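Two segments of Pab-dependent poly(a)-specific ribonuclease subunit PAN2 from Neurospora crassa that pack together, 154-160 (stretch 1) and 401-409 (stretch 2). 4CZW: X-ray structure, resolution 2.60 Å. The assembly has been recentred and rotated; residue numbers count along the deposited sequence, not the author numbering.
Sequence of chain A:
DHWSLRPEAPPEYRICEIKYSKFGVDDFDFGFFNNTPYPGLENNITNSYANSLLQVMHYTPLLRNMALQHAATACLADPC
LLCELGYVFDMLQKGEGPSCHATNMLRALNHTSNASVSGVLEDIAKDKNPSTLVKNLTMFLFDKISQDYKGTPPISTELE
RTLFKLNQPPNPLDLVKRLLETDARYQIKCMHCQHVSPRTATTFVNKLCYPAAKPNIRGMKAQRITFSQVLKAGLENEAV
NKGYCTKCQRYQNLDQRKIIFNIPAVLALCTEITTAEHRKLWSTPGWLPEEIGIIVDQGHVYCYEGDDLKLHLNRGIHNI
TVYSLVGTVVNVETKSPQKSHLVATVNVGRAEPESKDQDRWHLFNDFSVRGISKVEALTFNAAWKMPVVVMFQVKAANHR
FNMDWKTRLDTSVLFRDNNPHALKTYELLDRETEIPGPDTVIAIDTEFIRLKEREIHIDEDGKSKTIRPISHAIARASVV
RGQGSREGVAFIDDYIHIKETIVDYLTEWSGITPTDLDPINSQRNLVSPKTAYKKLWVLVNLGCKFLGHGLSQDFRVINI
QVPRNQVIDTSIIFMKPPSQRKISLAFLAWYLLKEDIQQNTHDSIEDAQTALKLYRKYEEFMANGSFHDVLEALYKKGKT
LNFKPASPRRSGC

Stretch 1, residues 154-160: PISTELE
Stretch 2 401-409: FNMDWKTRL

Contact between segments 154-160 and 401-409 of the PAN2 chain, which bury 377 Å² between them, both sides summed. Stretch 1 runs as loop from Pro-154 to Thr-157 and turns helical at Glu-158, the helix continuing beyond Glu-160; stretch 2 is extended at Phe-401 and Asn-402, helical from Asp-404 to Thr-407, and leaves helical geometry at Arg-408 (phi/psi -109/47). The two segments run in opposite directions past each other: CA of Ile-155 lies 5.6 Å from CA of Trp-405, CA of Ser-156 6.2 Å from CA of Asp-404, and CA of Leu-159 6.1 Å from CA of Asn-402. Pro-154 (-64/159) makes no contact. Ile-155 (-60/-40; chi1 m, chi2 m) points toward stretch 2 and gives up the largest area, 91 Å². Its CG2 sits 3.2 Å from Asp-404 O, 3.9 Å from Trp-405 CA and 3.6 Å from Arg-408 O, so the methyl packs on the backbone of the helix and of Arg-408, the residue just after it, with Arg-408 CB 3.9 Å from Ile-155 CG2; Asp-404 O is itself occupied by Arg-408 N at 2.8 Å. The Trp-405 side chain (chi1 p, chi2 -91°) starts sideways and its end leads away. Ser-156 is extended (-155/134) with chi1 t, and forms the one hydrogen bond across the contact, donating from OG to Asp-404 OD2 at 3.1 Å. The same OG accepts from Glu-158 N at 3.2 Å, joining the start of the stretch 1 helix to the Asp-404 carboxylate. Asp-404 (chi1 m, chi2 -20°) also receives a weak bond at OD2 from Asn-402 ND2, 3.0 Å, while its own N donates to Asn-402 OD1 at 3.2 Å, so Asn-402 is tied to both the backbone and the carboxylate of Asp-404, the latter only weakly. Arg-408 (chi1 m, chi2 t, chi3 m, chi4 -88°) brings NH2 to 3.6 Å from Asp-404 OD2 in a salt bridge, and to 3.7 Å from Ser-156 CB; Ile-155 O lies at the edge of the guanidinium, near its plane. Thr-157 (-114/26; chi1 p) points away, at the N-cap position but without a side-chain capping bond. Glu-158 (-69/-36; chi1 t, chi2 p) sets out toward stretch 2, its CB 4.1 Å from both Asn-402 ND2 and Asp-404 OD2, before its end leads away. Leu-159 (-63/-50; chi1 t, chi2 155°) is buried, placing CD1 3.5 Å from Phe-401 C, 3.7 Å from Asn-402 N and 3.9 Å from Asn-402 CB. It therefore packs against the extended backbone and the first carbon of the Asn-402 side chain, while the CA-to-CB bond of Phe-401 (chi1 p) points away. Glu-160 (-67/-36; chi1 m) makes no contact.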

# COMPACT_ATOMS: atom_id res chain seq x y z
N PRO A 154 15.64 10.05 2.20
CA PRO A 154 15.43 8.63 1.90
C PRO A 154 16.72 7.82 2.02
O PRO A 154 17.81 8.40 1.95
CB PRO A 154 14.92 8.64 0.46
CG PRO A 154 15.45 9.91 -0.12
CD PRO A 154 15.42 10.90 1.02
N ILE A 155 16.59 6.51 2.19
CA ILE A 155 17.75 5.64 2.35
C ILE A 155 18.66 5.69 1.13
O ILE A 155 19.89 5.71 1.26
CB ILE A 155 17.32 4.18 2.61
CG1 ILE A 155 16.46 4.09 3.87
CG2 ILE A 155 18.53 3.27 2.74
CD1 ILE A 155 17.19 4.50 5.13
N SER A 156 18.06 5.72 -0.05
CA SER A 156 18.84 5.73 -1.29
C SER A 156 18.09 6.37 -2.45
O SER A 156 16.92 6.09 -2.69
CB SER A 156 19.25 4.31 -1.66
OG SER A 156 20.01 4.29 -2.85
N THR A 157 18.79 7.23 -3.18
CA THR A 157 18.28 7.81 -4.41
C THR A 157 19.11 7.31 -5.58
O THR A 157 19.20 7.97 -6.62
CB THR A 157 18.30 9.35 -4.38
OG1 THR A 157 19.65 9.81 -4.26
CG2 THR A 157 17.48 9.87 -3.21
N GLU A 158 19.72 6.14 -5.40
CA GLU A 158 20.64 5.58 -6.38
C GLU A 158 19.93 5.15 -7.66
O GLU A 158 20.48 5.27 -8.75
CB GLU A 158 21.39 4.39 -5.77
CG GLU A 158 22.51 3.84 -6.64
CD GLU A 158 23.67 4.81 -6.79
OE1 GLU A 158 23.83 5.69 -5.92
OE2 GLU A 158 24.41 4.69 -7.79
N LEU A 159 18.72 4.63 -7.51
CA LEU A 159 17.93 4.19 -8.66
C LEU A 159 17.61 5.37 -9.57
O LEU A 159 17.82 5.31 -10.78
CB LEU A 159 16.63 3.52 -8.19
CG LEU A 159 15.75 2.78 -9.20
CD1 LEU A 159 14.92 1.74 -8.48
CD2 LEU A 159 14.83 3.72 -9.97
N GLU A 160 17.12 6.45 -8.97
CA GLU A 160 16.72 7.63 -9.72
C GLU A 160 17.92 8.33 -10.34
O GLU A 160 17.84 8.87 -11.45
CB GLU A 160 15.96 8.61 -8.82
CG GLU A 160 14.68 8.05 -8.20
CD GLU A 160 14.93 7.27 -6.92
OE1 GLU A 160 16.09 6.85 -6.69
OE2 GLU A 160 13.98 7.09 -6.14
N PHE A 401 14.84 -1.81 -9.88
CA PHE A 401 14.58 -1.86 -8.45
C PHE A 401 15.86 -1.56 -7.66
O PHE A 401 16.96 -1.63 -8.20
CB PHE A 401 14.01 -3.22 -8.03
CG PHE A 401 14.97 -4.36 -8.19
CD1 PHE A 401 15.15 -4.97 -9.42
CD2 PHE A 401 15.70 -4.82 -7.11
CE1 PHE A 401 16.03 -6.02 -9.57
CE2 PHE A 401 16.59 -5.87 -7.25
CZ PHE A 401 16.75 -6.47 -8.48
N ASN A 402 15.70 -1.24 -6.38
CA ASN A 402 16.84 -0.95 -5.52
C ASN A 402 16.60 -1.50 -4.11
O ASN A 402 15.58 -1.22 -3.49
CB ASN A 402 17.10 0.56 -5.46
CG ASN A 402 18.31 0.91 -4.63
OD1 ASN A 402 18.18 1.28 -3.46
ND2 ASN A 402 19.49 0.80 -5.22
N MSE A 403 17.56 -2.29 -3.62
CA MSE A 403 17.38 -3.00 -2.36
C MSE A 403 18.12 -2.34 -1.19
O MSE A 403 18.26 -2.94 -0.12
CB MSE A 403 17.86 -4.45 -2.50
CG MSE A 403 17.10 -5.25 -3.55
SE MSE A 403 15.20 -5.41 -3.14
CE MSE A 403 15.34 -6.17 -1.35
N ASP A 404 18.58 -1.11 -1.39
CA ASP A 404 19.33 -0.41 -0.36
C ASP A 404 18.45 -0.04 0.84
O ASP A 404 18.95 0.15 1.95
CB ASP A 404 19.98 0.85 -0.92
CG ASP A 404 20.93 0.55 -2.07
OD1 ASP A 404 21.38 -0.61 -2.18
OD2 ASP A 404 21.24 1.48 -2.85
N TRP A 405 17.14 0.06 0.60
CA TRP A 405 16.20 0.35 1.68
C TRP A 405 16.20 -0.79 2.69
O TRP A 405 16.00 -0.57 3.89
CB TRP A 405 14.79 0.57 1.13
CG TRP A 405 14.16 -0.65 0.52
CD1 TRP A 405 14.23 -1.04 -0.78
CD2 TRP A 405 13.37 -1.64 1.19
NE1 TRP A 405 13.54 -2.21 -0.97
CE2 TRP A 405 13.00 -2.60 0.23
CE3 TRP A 405 12.94 -1.80 2.51
CZ2 TRP A 405 12.21 -3.71 0.55
CZ3 TRP A 405 12.16 -2.90 2.83
CH2 TRP A 405 11.81 -3.84 1.85
N LYS A 406 16.43 -2.00 2.20
CA LYS A 406 16.48 -3.18 3.05
C LYS A 406 17.90 -3.40 3.57
O LYS A 406 18.11 -3.73 4.74
CB LYS A 406 16.00 -4.41 2.29
CG LYS A 406 15.72 -5.63 3.15
CD LYS A 406 15.05 -6.72 2.33
CE LYS A 406 14.69 -7.92 3.19
NZ LYS A 406 13.96 -8.96 2.40
N THR A 407 18.88 -3.20 2.69
CA THR A 407 20.29 -3.36 3.03
C THR A 407 20.72 -2.39 4.12
O THR A 407 21.35 -2.78 5.10
CB THR A 407 21.19 -3.16 1.79
OG1 THR A 407 20.92 -4.19 0.83
CG2 THR A 407 22.66 -3.22 2.18
N ARG A 408 20.37 -1.11 3.95
CA ARG A 408 20.71 -0.10 4.94
C ARG A 408 19.46 0.38 5.68
O ARG A 408 19.25 1.58 5.85
CB ARG A 408 21.43 1.08 4.28
CG ARG A 408 22.78 0.72 3.68
CD ARG A 408 23.56 1.95 3.27
NE ARG A 408 22.89 2.72 2.22
CZ ARG A 408 23.06 2.50 0.92
NH1 ARG A 408 23.87 1.53 0.51
NH2 ARG A 408 22.41 3.24 0.04
N LEU A 409 18.65 -0.57 6.12
CA LEU A 409 17.44 -0.28 6.88
C LEU A 409 17.78 0.39 8.21
O LEU A 409 18.65 -0.07 8.94
CB LEU A 409 16.65 -1.56 7.12
CG LEU A 409 15.45 -1.49 8.07
CD1 LEU A 409 14.34 -0.64 7.48
CD2 LEU A 409 14.95 -2.89 8.40